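Long-range contacts in polyketide cyclase / dehydrase and lipid transport (Nitrosospira multiformis, PDB 3P51), which is of unknown function but, as a Bet v 1-like protein related to polyketide cyclases and lipid carriers, probably binds a hydrophobic small molecule: residues 15-20 and 138-143; 27-32 and 134-139; 33-38 and 53-58; 71-76 and 92-97; 108-113 and 127-132. One frame throughout, in Å; residues are numbered along the deposited sequence.

Contact 1. Residues 15-20 and 138-143; sequences ERVWSR and AEFTSE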
# COMPACT_ATOMS: atom_id res chain seq x y z
N GLU A 15 18.73 10.76 0.07
CA GLU A 15 19.13 10.95 1.47
C GLU A 15 19.22 12.42 1.83
O GLU A 15 18.89 12.83 2.94
CB GLU A 15 20.47 10.28 1.77
CG GLU A 15 20.48 8.75 1.71
CD GLU A 15 20.60 8.20 0.30
OE1 GLU A 15 20.92 8.98 -0.63
OE2 GLU A 15 20.38 6.98 0.13
N ARG A 16 19.70 13.23 0.89
CA ARG A 16 19.83 14.66 1.10
C ARG A 16 18.47 15.36 1.10
O ARG A 16 18.18 16.22 1.94
CB ARG A 16 20.73 15.26 0.03
CG ARG A 16 21.15 16.69 0.28
CD ARG A 16 22.58 16.89 -0.20
NE ARG A 16 22.96 18.30 -0.21
CZ ARG A 16 22.90 19.08 -1.28
NH1 ARG A 16 22.47 18.60 -2.44
NH2 ARG A 16 23.26 20.36 -1.19
N VAL A 17 17.63 14.99 0.14
CA VAL A 17 16.30 15.59 0.08
C VAL A 17 15.52 15.23 1.34
O VAL A 17 14.89 16.09 1.95
CB VAL A 17 15.50 15.15 -1.16
CG1 VAL A 17 14.17 15.86 -1.17
CG2 VAL A 17 16.28 15.47 -2.44
N TRP A 18 15.56 13.96 1.73
CA TRP A 18 14.85 13.54 2.94
C TRP A 18 15.37 14.31 4.15
O TRP A 18 14.59 14.81 4.96
CB TRP A 18 14.99 12.02 3.15
CG TRP A 18 14.20 11.48 4.34
CD1 TRP A 18 14.70 10.80 5.42
CD2 TRP A 18 12.78 11.59 4.56
NE1 TRP A 18 13.68 10.48 6.29
CE2 TRP A 18 12.50 10.95 5.79
CE3 TRP A 18 11.72 12.16 3.84
CZ2 TRP A 18 11.20 10.86 6.32
CZ3 TRP A 18 10.42 12.08 4.37
CH2 TRP A 18 10.18 11.43 5.60
N SER A 19 16.69 14.41 4.29
CA SER A 19 17.26 15.09 5.44
C SER A 19 16.69 16.50 5.57
O SER A 19 16.53 17.03 6.68
CB SER A 19 18.79 15.13 5.34
OG SER A 19 19.31 16.02 6.31
N ARG A 20 16.39 17.11 4.44
CA ARG A 20 15.89 18.48 4.41
C ARG A 20 14.40 18.60 4.79
O ARG A 20 14.02 19.55 5.47
CB ARG A 20 16.14 19.08 3.02
CG ARG A 20 15.74 20.55 2.88
CD ARG A 20 16.69 21.47 3.64
NE ARG A 20 16.52 22.87 3.26
CZ ARG A 20 16.03 23.82 4.06
NH1 ARG A 20 15.66 23.52 5.30
NH2 ARG A 20 15.93 25.07 3.61
N ALA A 138 14.03 24.30 -6.51
CA ALA A 138 14.93 25.43 -6.66
C ALA A 138 16.11 25.31 -5.71
O ALA A 138 17.21 25.76 -6.02
CB ALA A 138 14.19 26.75 -6.44
N GLU A 139 15.88 24.69 -4.56
CA GLU A 139 16.96 24.51 -3.59
C GLU A 139 17.98 23.46 -4.04
O GLU A 139 19.16 23.55 -3.73
CB GLU A 139 16.39 24.17 -2.21
CG GLU A 139 17.46 23.70 -1.24
CD GLU A 139 17.13 24.02 0.21
OE1 GLU A 139 16.25 24.87 0.47
OE2 GLU A 139 17.78 23.42 1.09
N PHE A 140 17.51 22.46 -4.78
CA PHE A 140 18.38 21.39 -5.24
C PHE A 140 18.47 21.37 -6.77
O PHE A 140 17.83 20.55 -7.43
CB PHE A 140 17.87 20.03 -4.76
CG PHE A 140 17.89 19.86 -3.27
CD1 PHE A 140 19.09 19.77 -2.59
CD2 PHE A 140 16.72 19.77 -2.55
CE1 PHE A 140 19.12 19.61 -1.22
CE2 PHE A 140 16.74 19.60 -1.18
CZ PHE A 140 17.94 19.53 -0.52
N THR A 141 19.26 22.29 -7.32
CA THR A 141 19.37 22.40 -8.77
C THR A 141 20.44 21.48 -9.34
O THR A 141 21.33 21.01 -8.62
CB THR A 141 19.65 23.85 -9.19
OG1 THR A 141 18.68 24.72 -8.58
CG2 THR A 141 19.55 24.00 -10.70
N SER A 142 20.35 21.21 -10.64
CA SER A 142 21.33 20.39 -11.34
C SER A 142 22.73 21.00 -11.25
O SER A 142 23.73 20.36 -11.58
CB SER A 142 20.93 20.21 -12.81
OG SER A 142 21.86 19.39 -13.50
N GLU A 143 22.79 22.25 -10.79
CA GLU A 143 24.05 22.96 -10.63
C GLU A 143 24.34 23.26 -9.16
O GLU A 143 25.49 23.43 -8.77
CB GLU A 143 24.06 24.25 -11.46
CG GLU A 143 22.77 25.07 -11.37
CD GLU A 143 22.92 26.30 -10.48
OE1 GLU A 143 21.89 26.94 -10.18
OE2 GLU A 143 24.07 26.62 -10.10
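F140 pushes its ring against R16, V17 and R20, joining the two helices of this helix-grip (Bet v 1-like) fold where the C-terminal helix gives out. It is the first residue past helix 120-139 to leave helical backbone angles, and its CG, anti to the carbonyl carbon (chi1 -64°), lies beside the backbone N on a CB that points toward helix 14-21. The packed part is apolar. CG2 of V17 lies over one face of the ring, offset to the rim, with V17 CG2 and F140 CD2 4.3 Å apart; the methylene CG of E139 lies over the centre of the other face. R20 CB comes in the ring plane, at 4.0 Å from F140 CZ, while V10 and A12 add further cover.

At the exposed R16 the contact is looser. This arginine presents a guanidinium face to the edge of the ring, its NH1 3.6 Å from F140 CD1 and the two planes 74° apart, so the ring supplies an edge and this is no flat cation-pi stack. Near the CZ end of the ring, R20 and E139 form a tight polar grip, a salt bridge in which the arginine offers its NE and NH2 side-on, one to each carboxylate oxygen. The shorter bond runs from R20 NE to E139 OE2 at 2.6 Å, out of the carboxylate plane; R20 NH2 reaches the syn lone pair of E139 OE1 at 3.2 Å.

Contact 2. Residues 27-32 and 134-139; sequences FSWAPS and ADLAAE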
# COMPACT_ATOMS: atom_id res chain seq x y z
N PHE A 27 9.64 23.71 8.21
CA PHE A 27 9.14 23.98 6.86
C PHE A 27 9.96 25.08 6.18
O PHE A 27 9.52 25.68 5.21
CB PHE A 27 7.66 24.39 6.93
CG PHE A 27 6.78 23.77 5.85
CD1 PHE A 27 7.29 23.44 4.61
CD2 PHE A 27 5.43 23.54 6.10
CE1 PHE A 27 6.47 22.89 3.62
CE2 PHE A 27 4.60 22.99 5.11
CZ PHE A 27 5.13 22.66 3.87
N SER A 28 11.18 25.31 6.68
CA SER A 28 12.02 26.40 6.16
C SER A 28 12.39 26.20 4.70
O SER A 28 12.91 27.12 4.06
CB SER A 28 13.29 26.58 7.01
OG SER A 28 14.09 25.40 7.00
N TRP A 29 12.12 25.01 4.17
CA TRP A 29 12.49 24.69 2.80
C TRP A 29 11.51 25.18 1.75
O TRP A 29 11.76 25.04 0.56
CB TRP A 29 12.70 23.18 2.63
CG TRP A 29 11.59 22.29 3.14
CD1 TRP A 29 11.45 21.78 4.41
CD2 TRP A 29 10.49 21.77 2.38
NE1 TRP A 29 10.33 20.98 4.48
CE2 TRP A 29 9.73 20.96 3.25
CE3 TRP A 29 10.07 21.91 1.06
CZ2 TRP A 29 8.57 20.30 2.83
CZ3 TRP A 29 8.93 21.25 0.64
CH2 TRP A 29 8.20 20.45 1.53
N ALA A 30 10.39 25.75 2.19
CA ALA A 30 9.42 26.33 1.26
C ALA A 30 9.09 27.77 1.65
O ALA A 30 7.97 28.08 2.06
CB ALA A 30 8.15 25.49 1.21
N PRO A 31 10.08 28.68 1.51
CA PRO A 31 9.93 30.06 1.99
C PRO A 31 8.98 30.92 1.16
O PRO A 31 8.53 31.95 1.66
CB PRO A 31 11.36 30.62 1.91
CG PRO A 31 12.03 29.79 0.85
CD PRO A 31 11.41 28.42 0.92
N SER A 32 8.67 30.51 -0.06
CA SER A 32 7.79 31.31 -0.91
C SER A 32 6.40 31.42 -0.31
O SER A 32 5.88 32.51 -0.11
CB SER A 32 7.70 30.74 -2.33
OG SER A 32 8.94 30.81 -3.00
N ALA A 134 8.09 23.60 -6.05
CA ALA A 134 8.99 24.48 -6.80
C ALA A 134 10.11 25.04 -5.93
O ALA A 134 11.25 25.16 -6.39
CB ALA A 134 8.20 25.61 -7.46
N ASP A 135 9.80 25.38 -4.68
CA ASP A 135 10.84 25.76 -3.72
C ASP A 135 11.83 24.62 -3.50
O ASP A 135 13.05 24.83 -3.47
CB ASP A 135 10.21 26.16 -2.38
CG ASP A 135 9.67 27.58 -2.38
OD1 ASP A 135 9.97 28.33 -3.33
OD2 ASP A 135 8.95 27.95 -1.42
N LEU A 136 11.31 23.42 -3.34
CA LEU A 136 12.15 22.26 -3.06
C LEU A 136 13.12 22.02 -4.21
O LEU A 136 14.31 21.78 -4.00
CB LEU A 136 11.29 21.02 -2.77
CG LEU A 136 12.02 19.81 -2.18
CD1 LEU A 136 12.88 20.24 -1.01
CD2 LEU A 136 11.01 18.77 -1.75
N ALA A 137 12.61 22.10 -5.43
CA ALA A 137 13.43 21.95 -6.62
C ALA A 137 14.45 23.07 -6.75
O ALA A 137 15.61 22.82 -7.07
CB ALA A 137 12.55 21.89 -7.86
N ALA A 138 14.03 24.30 -6.51
CA ALA A 138 14.93 25.43 -6.66
C ALA A 138 16.11 25.31 -5.71
O ALA A 138 17.21 25.76 -6.02
CB ALA A 138 14.19 26.75 -6.44
N GLU A 139 15.88 24.69 -4.56
CA GLU A 139 16.96 24.51 -3.59
C GLU A 139 17.98 23.46 -4.04
O GLU A 139 19.16 23.55 -3.73
CB GLU A 139 16.39 24.17 -2.21
CG GLU A 139 17.46 23.70 -1.24
CD GLU A 139 17.13 24.02 0.21
OE1 GLU A 139 16.25 24.87 0.47
OE2 GLU A 139 17.78 23.42 1.09
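The carboxylate of D135 takes one bond from S32 on each of its oxygens. S32 OG donates to the syn lone pair of D135 OD1 at 2.7 Å, and S32 N donates to D135 OD2 at 2.9 Å, also on the syn side but 25° out of the carboxylate plane. The serine can offer both donors because its OG lies beside its own backbone N (chi1 -65°). The side chains of P31 and D135 slide past each other in opposite directions, and carbon atoms of P31 and A30 lie against OD2, with P31 CD 3.4 Å from D135 OD2.

One residue further along the helix, L136 meets W29 obliquely. Its CD1 lies 3.9 Å from W29 CE3 and its CD2 4.0 Å from W29 CZ3, so the leucine fork spans the outer bond of the six-membered ring. One face of the indole is covered near its rim by F27 CD1, from within the type I turn F27-A30 that A30 N closes onto F27 O.

The loop is thus pinned to helix 120-139 by a polar point and an apolar one. W29 and L136 both touch I21 of helix 14-21, A30 rests on L132 one turn back along the long helix, and F27 reaches R52 and L54 of strand 51-54.

Contact 3. Residues 33-38 and 53-58; sequences LIKSCK and LLNGEF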
# COMPACT_ATOMS: atom_id res chain seq x y z
N LEU A 33 5.80 30.28 -0.01
CA LEU A 33 4.44 30.28 0.51
C LEU A 33 4.40 30.21 2.03
O LEU A 33 3.56 30.85 2.66
CB LEU A 33 3.65 29.13 -0.11
CG LEU A 33 2.15 29.10 0.11
CD1 LEU A 33 1.47 28.41 -1.07
CD2 LEU A 33 1.81 28.39 1.40
N ILE A 34 5.31 29.45 2.63
CA ILE A 34 5.30 29.28 4.09
C ILE A 34 6.15 30.35 4.79
O ILE A 34 7.37 30.32 4.72
CB ILE A 34 5.82 27.89 4.51
CG1 ILE A 34 5.05 26.79 3.77
CG2 ILE A 34 5.69 27.72 6.01
CD1 ILE A 34 3.53 26.94 3.86
N LYS A 35 5.48 31.28 5.47
CA LYS A 35 6.16 32.38 6.14
C LYS A 35 6.45 32.09 7.61
O LYS A 35 7.39 32.64 8.19
CB LYS A 35 5.32 33.66 6.02
CG LYS A 35 5.00 34.05 4.59
CD LYS A 35 6.26 34.14 3.75
CE LYS A 35 5.95 34.67 2.35
NZ LYS A 35 7.15 34.55 1.47
N SER A 36 5.63 31.24 8.22
CA SER A 36 5.84 30.86 9.60
C SER A 36 5.32 29.46 9.84
O SER A 36 4.31 29.05 9.28
CB SER A 36 5.13 31.84 10.54
OG SER A 36 3.73 31.79 10.35
N CYS A 37 6.01 28.71 10.69
CA CYS A 37 5.61 27.36 11.02
C CYS A 37 5.77 27.17 12.52
O CYS A 37 6.89 27.02 13.01
CB CYS A 37 6.45 26.35 10.25
SG CYS A 37 6.11 24.59 10.58
N LYS A 38 4.65 27.19 13.25
CA LYS A 38 4.68 27.08 14.70
C LYS A 38 4.25 25.70 15.20
O LYS A 38 3.20 25.20 14.82
CB LYS A 38 3.80 28.15 15.34
CG LYS A 38 4.15 29.57 14.94
CD LYS A 38 5.46 30.02 15.57
CE LYS A 38 5.78 31.45 15.16
NZ LYS A 38 6.30 32.25 16.30
N LEU A 53 0.96 25.09 13.12
CA LEU A 53 0.20 26.17 12.51
C LEU A 53 1.10 26.92 11.51
O LEU A 53 2.16 27.41 11.89
CB LEU A 53 -0.29 27.13 13.59
CG LEU A 53 -1.19 28.26 13.08
CD1 LEU A 53 -2.57 27.69 12.76
CD2 LEU A 53 -1.29 29.37 14.11
N LEU A 54 0.69 26.98 10.25
CA LEU A 54 1.46 27.67 9.22
C LEU A 54 0.78 28.97 8.78
O LEU A 54 -0.43 29.01 8.57
CB LEU A 54 1.62 26.78 7.99
CG LEU A 54 1.87 25.29 8.25
CD1 LEU A 54 1.72 24.50 6.96
CD2 LEU A 54 3.25 25.08 8.86
N ASN A 55 1.58 30.03 8.63
CA ASN A 55 1.07 31.32 8.18
C ASN A 55 -0.08 31.80 9.05
O ASN A 55 -0.88 32.63 8.63
CB ASN A 55 0.61 31.27 6.72
CG ASN A 55 1.75 31.00 5.75
OD1 ASN A 55 2.92 31.04 6.12
ND2 ASN A 55 1.41 30.74 4.49
N GLY A 56 -0.16 31.28 10.27
CA GLY A 56 -1.20 31.67 11.20
C GLY A 56 -2.59 31.20 10.81
O GLY A 56 -3.58 31.69 11.35
N GLU A 57 -2.70 30.25 9.88
CA GLU A 57 -4.03 29.88 9.40
C GLU A 57 -4.23 28.42 9.00
O GLU A 57 -5.36 27.94 8.99
CB GLU A 57 -4.48 30.82 8.28
CG GLU A 57 -3.56 30.80 7.07
CD GLU A 57 -3.96 31.85 6.03
OE1 GLU A 57 -4.74 32.76 6.38
OE2 GLU A 57 -3.49 31.77 4.88
N PHE A 58 -3.15 27.72 8.65
CA PHE A 58 -3.24 26.29 8.39
C PHE A 58 -2.88 25.53 9.66
O PHE A 58 -1.73 25.58 10.10
CB PHE A 58 -2.25 25.86 7.31
CG PHE A 58 -2.59 26.34 5.93
CD1 PHE A 58 -3.48 25.63 5.14
CD2 PHE A 58 -1.99 27.48 5.42
CE1 PHE A 58 -3.77 26.06 3.86
CE2 PHE A 58 -2.28 27.91 4.14
CZ PHE A 58 -3.17 27.20 3.36
O HOH W 1 2.11 30.25 11.90
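Residues 37-38 and 53-54 pair as antiparallel strands, K38 with L53 as a hydrogen-bonded pair and C37 with L54 as a non-hydrogen-bonded one. The K38 N to L53 O bond is 2.8 Å long and almost straight, and N55 N to S36 O continues the ladder one step beyond the bridges. E57 and F58 then both face L54, a classic beta bulge, with L54 O accepting from the backbone N of each.

Where the strands end, the side chain of N55 takes over the pairing. The backbone of N55 has positive phi (54°), and its amide bonds two peptides of the facing segment 33-36: ND2 donates to L33 O at 2.8 Å, with that oxygen in the amide plane, and K35 N donates to N55 OD1 at 2.7 Å, in the carbonyl plane. S36 N adds a weak third bond to the same OD1. An alanine here would probably leave L33 O and K35 N without their mates and let the 33-36 loop shift. The apolar part is small: C37 SG touches L54 CD2 at 3.4 Å, and I34 CD1 faces L54 CD1 more loosely. On the other side, one water joins S36 OG, L53 O (2.8 Å from the water) and G56 N. L33 and I34 lean on helix 120-139.

The edge hairpin is therefore fastened chiefly by polar bonds. The asparagine acts as a backbone mimic, meeting both a carbonyl and an N-H of residues 33-36, which form no regular strand.

Contact 4. Residues 71-76 and 92-97; sequences RIMYSM and VGNLHL
R71 and H96 face each other as a non-hydrogen-bonded pair in the antiparallel hairpin of strands 71-78 and 88-100, part of the curved sheet of the helix-grip fold. From CB, which lies 3.9 Å from L95 O, the arginine chain runs to CG, anti to the backbone N (chi1 -177°) and 3.4 Å from N94 OD1. CD stays beside that same oxygen; the bend at chi3 (-50°) places NE, and the guanidinium beyond it lies flat on H96. NH1 donates to N94 OD1 at 2.7 Å, with the oxygen in the guanidinium plane. NH2 lies over the centre of the H96 ring, the centres of the stacked groups 3.9 Å apart and their planes at 21°. An alanine in place of R71 would probably leave N94 OD1 without this donor and uncover that face of the imidazole.

On the same side of the sheet M73 CE touches V92 CG1 at 3.6 Å, and I68 of the second subunit packs on M73. On the side carrying I72 and L95, Y74 lies flat over G93, where a beta carbon would collide with the ring. The G93 CA forms a CH-pi contact with the ring face, 3.7 Å from Y74 CZ.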
# COMPACT_ATOMS: atom_id res chain seq x y z
N ARG A 71 7.92 9.04 4.09
CA ARG A 71 6.60 9.60 3.87
C ARG A 71 6.10 10.34 5.10
O ARG A 71 6.31 9.90 6.22
CB ARG A 71 5.59 8.50 3.54
CG ARG A 71 4.21 9.04 3.24
CD ARG A 71 3.17 7.94 3.14
NE ARG A 71 3.60 6.85 2.27
CZ ARG A 71 3.45 6.85 0.95
NH1 ARG A 71 2.91 7.89 0.34
NH2 ARG A 71 3.85 5.81 0.23
N ILE A 72 5.43 11.47 4.87
CA ILE A 72 4.79 12.24 5.92
C ILE A 72 3.32 12.41 5.54
O ILE A 72 3.02 12.86 4.44
CB ILE A 72 5.42 13.64 6.02
CG1 ILE A 72 6.88 13.56 6.43
CG2 ILE A 72 4.62 14.52 6.98
CD1 ILE A 72 7.55 14.92 6.52
N MSE A 73 2.39 12.05 6.43
CA MSE A 73 0.97 12.25 6.14
C MSE A 73 0.34 13.07 7.23
O MSE A 73 0.64 12.88 8.40
CB MSE A 73 0.22 10.93 6.03
CG MSE A 73 0.69 10.00 4.93
SE MSE A 73 -0.43 8.38 4.86
CE MSE A 73 -2.13 9.25 5.20
N TYR A 74 -0.57 13.96 6.86
CA TYR A 74 -1.16 14.84 7.85
C TYR A 74 -2.59 15.20 7.48
O TYR A 74 -2.96 15.17 6.30
CB TYR A 74 -0.33 16.13 7.95
CG TYR A 74 -0.19 16.83 6.62
CD1 TYR A 74 -1.10 17.80 6.22
CD2 TYR A 74 0.85 16.51 5.75
CE1 TYR A 74 -0.98 18.44 4.98
CE2 TYR A 74 0.98 17.15 4.53
CZ TYR A 74 0.07 18.10 4.15
OH TYR A 74 0.20 18.72 2.93
N SER A 75 -3.37 15.55 8.49
CA SER A 75 -4.69 16.13 8.26
C SER A 75 -4.55 17.64 8.32
O SER A 75 -3.78 18.17 9.11
CB SER A 75 -5.68 15.67 9.33
OG SER A 75 -5.24 16.02 10.64
N MSE A 76 -5.28 18.33 7.45
CA MSE A 76 -5.43 19.77 7.59
C MSE A 76 -6.71 20.05 8.39
O MSE A 76 -7.82 19.90 7.87
CB MSE A 76 -5.51 20.46 6.23
CG MSE A 76 -5.45 21.96 6.34
SE MSE A 76 -6.32 22.83 4.82
CE MSE A 76 -5.06 22.23 3.44
N VAL A 92 -6.54 15.07 3.81
CA VAL A 92 -5.30 14.34 4.10
C VAL A 92 -4.25 14.71 3.06
O VAL A 92 -4.52 14.67 1.86
CB VAL A 92 -5.49 12.82 4.07
CG1 VAL A 92 -4.12 12.10 4.15
CG2 VAL A 92 -6.43 12.37 5.20
N GLY A 93 -3.07 15.10 3.53
CA GLY A 93 -1.95 15.40 2.64
C GLY A 93 -0.94 14.28 2.79
O GLY A 93 -0.84 13.70 3.88
N ASN A 94 -0.22 13.96 1.72
CA ASN A 94 0.65 12.78 1.69
C ASN A 94 1.88 13.14 0.88
O ASN A 94 1.79 13.27 -0.34
CB ASN A 94 -0.11 11.60 1.07
CG ASN A 94 0.68 10.29 1.07
OD1 ASN A 94 1.90 10.28 1.15
ND2 ASN A 94 -0.04 9.18 0.97
N LEU A 95 3.00 13.36 1.56
CA LEU A 95 4.25 13.77 0.91
C LEU A 95 5.28 12.64 0.96
O LEU A 95 5.59 12.12 2.03
CB LEU A 95 4.82 15.00 1.61
CG LEU A 95 6.24 15.43 1.25
CD1 LEU A 95 6.33 15.81 -0.22
CD2 LEU A 95 6.64 16.61 2.15
N HIS A 96 5.83 12.27 -0.19
CA HIS A 96 6.58 11.02 -0.27
C HIS A 96 7.72 11.11 -1.29
O HIS A 96 7.55 11.71 -2.35
CB HIS A 96 5.58 9.93 -0.64
CG HIS A 96 6.19 8.61 -0.97
ND1 HIS A 96 7.04 7.94 -0.12
CD2 HIS A 96 6.04 7.81 -2.05
CE1 HIS A 96 7.39 6.79 -0.67
NE2 HIS A 96 6.80 6.68 -1.84
N LEU A 97 8.87 10.54 -0.94
CA LEU A 97 10.05 10.57 -1.79
C LEU A 97 10.39 9.19 -2.32
O LEU A 97 10.17 8.20 -1.63
CB LEU A 97 11.27 11.06 -1.01
CG LEU A 97 11.26 12.41 -0.33
CD1 LEU A 97 12.64 12.68 0.25
CD2 LEU A 97 10.90 13.47 -1.32

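Contact 5. Residues 108-113 and 127-132; sequences VEWSGS and TVYRSL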
# COMPACT_ATOMS: atom_id res chain seq x y z
N VAL A 108 9.72 13.36 -6.12
CA VAL A 108 8.91 13.83 -5.00
C VAL A 108 7.44 13.89 -5.41
O VAL A 108 7.09 14.56 -6.38
CB VAL A 108 9.33 15.24 -4.56
CG1 VAL A 108 8.62 15.62 -3.27
CG2 VAL A 108 10.85 15.31 -4.38
N GLU A 109 6.57 13.22 -4.67
CA GLU A 109 5.14 13.31 -4.95
C GLU A 109 4.37 13.85 -3.75
O GLU A 109 4.71 13.57 -2.60
CB GLU A 109 4.57 11.96 -5.38
CG GLU A 109 4.78 10.86 -4.37
CD GLU A 109 4.24 9.51 -4.83
OE1 GLU A 109 3.54 9.47 -5.86
OE2 GLU A 109 4.54 8.50 -4.16
N TRP A 110 3.34 14.64 -4.03
CA TRP A 110 2.50 15.20 -2.98
C TRP A 110 1.05 15.02 -3.39
O TRP A 110 0.64 15.52 -4.44
CB TRP A 110 2.82 16.68 -2.78
CG TRP A 110 2.64 17.17 -1.38
CD1 TRP A 110 1.69 16.77 -0.48
CD2 TRP A 110 3.44 18.15 -0.70
NE1 TRP A 110 1.84 17.45 0.71
CE2 TRP A 110 2.91 18.31 0.59
CE3 TRP A 110 4.54 18.92 -1.08
CZ2 TRP A 110 3.45 19.20 1.53
CZ3 TRP A 110 5.09 19.80 -0.15
CH2 TRP A 110 4.53 19.94 1.13
N SER A 111 0.30 14.28 -2.58
CA SER A 111 -1.12 14.04 -2.83
C SER A 111 -1.97 14.74 -1.77
O SER A 111 -1.57 14.89 -0.62
CB SER A 111 -1.43 12.54 -2.76
OG SER A 111 -0.47 11.76 -3.45
N GLY A 112 -3.17 15.14 -2.18
CA GLY A 112 -4.13 15.72 -1.26
C GLY A 112 -5.48 15.17 -1.60
O GLY A 112 -5.82 14.99 -2.77
N SER A 113 -6.28 14.87 -0.58
CA SER A 113 -7.64 14.45 -0.83
C SER A 113 -8.54 14.91 0.29
O SER A 113 -8.10 15.02 1.44
CB SER A 113 -7.71 12.93 -1.04
OG SER A 113 -7.30 12.25 0.14
N THR A 127 -2.21 24.93 -6.82
CA THR A 127 -1.35 26.10 -6.78
C THR A 127 -0.42 26.07 -5.58
O THR A 127 0.78 26.32 -5.71
CB THR A 127 -2.17 27.40 -6.77
OG1 THR A 127 -2.74 27.60 -8.07
CG2 THR A 127 -1.30 28.59 -6.40
N VAL A 128 -0.97 25.75 -4.41
CA VAL A 128 -0.16 25.60 -3.20
C VAL A 128 0.92 24.52 -3.36
O VAL A 128 2.11 24.80 -3.18
CB VAL A 128 -1.05 25.30 -1.98
CG1 VAL A 128 -0.23 24.71 -0.83
CG2 VAL A 128 -1.79 26.57 -1.53
N TYR A 129 0.52 23.30 -3.69
CA TYR A 129 1.50 22.23 -3.83
C TYR A 129 2.56 22.50 -4.89
O TYR A 129 3.72 22.16 -4.70
CB TYR A 129 0.81 20.89 -4.07
CG TYR A 129 0.15 20.37 -2.82
CD1 TYR A 129 0.78 20.52 -1.59
CD2 TYR A 129 -1.10 19.78 -2.85
CE1 TYR A 129 0.19 20.07 -0.42
CE2 TYR A 129 -1.69 19.31 -1.68
CZ TYR A 129 -1.04 19.46 -0.48
OH TYR A 129 -1.63 19.01 0.69
N ARG A 130 2.19 23.12 -6.00
CA ARG A 130 3.17 23.40 -7.04
C ARG A 130 4.21 24.40 -6.55
O ARG A 130 5.39 24.29 -6.87
CB ARG A 130 2.48 23.87 -8.33
CG ARG A 130 1.79 22.73 -9.06
CD ARG A 130 0.72 23.20 -10.02
NE ARG A 130 -0.04 22.06 -10.55
CZ ARG A 130 -1.11 22.18 -11.33
NH1 ARG A 130 -1.55 23.39 -11.68
NH2 ARG A 130 -1.74 21.09 -11.77
N SER A 131 3.77 25.36 -5.74
CA SER A 131 4.69 26.34 -5.17
C SER A 131 5.64 25.71 -4.16
O SER A 131 6.84 25.98 -4.18
CB SER A 131 3.92 27.48 -4.51
OG SER A 131 4.79 28.28 -3.73
N LEU A 132 5.11 24.87 -3.27
CA LEU A 132 5.95 24.19 -2.29
C LEU A 132 7.00 23.32 -2.97
O LEU A 132 8.18 23.35 -2.62
CB LEU A 132 5.09 23.35 -1.34
CG LEU A 132 4.00 24.07 -0.52
CD1 LEU A 132 3.15 23.06 0.24
CD2 LEU A 132 4.61 25.07 0.44
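W110 and Y129 stack between the sheet and the long helix, the contact that the helix-grip fold is named for: helix 120-139 held against the concave sheet. The short segments run almost antiparallel, at 160° with their axes 9.8 Å apart, so side chains must bridge the gap. The CB of W110 points toward the helix, and Y129, its CG anti to the carbonyl carbon (chi1 -73°), crosses that side chain at about a right angle. The five-membered ring of the indole lies on the phenol face to face, centroids 4.0 Å apart and planes inclined by 30°. The tilt brings the rings closest at one place, W110 NE1 to Y129 CE1 at 3.3 Å, and in each ring the partner sits toward the rim.

L132, one turn further along the helix, takes the other end of the indole. Its CD1 meets W110 CH2 at 3.5 Å and its CB meets W110 CZ3 at 3.7 Å, so the six-membered ring ends against aliphatic carbon. G112 is two residues on from W110, on the same side of the strand; its CA comes within 4.4 Å of Y129 CE2, and a beta carbon there would be tight against the phenol.

The polar atoms of this buried stack are paired in an interior network: W110 NE1 bonds the hydroxyl of Y74, and Y129 OH bonds those of both Y74 and Y91. Such a hydroxyl-linked aromatic cluster between helix and sheet lies where Bet v 1-like relatives bind ligands; whether this protein does so is not known.

How the contacts relate
From the N terminus, helix 14-21 opens contact 1 and the loop after it opens contact 2; both close only at the C-terminal end of helix 120-139, where they share A138 and E139, and R20 NH1 links them by a probable hydrogen bond to S28 OG. Nested inside both loops, contacts 3, 4 and 5 follow in series without crossing: the edge hairpin 33-38/53-58, the central hairpin 71-76/92-97, then strand 108-113 with helix 127-132. Contacts 4 and 5 are joined through the sheet, N94 N probably bonding S111 O. Contact 2 touches each of the others, W29 meeting L95 and W110, and F27 reaching L54 of contact 3.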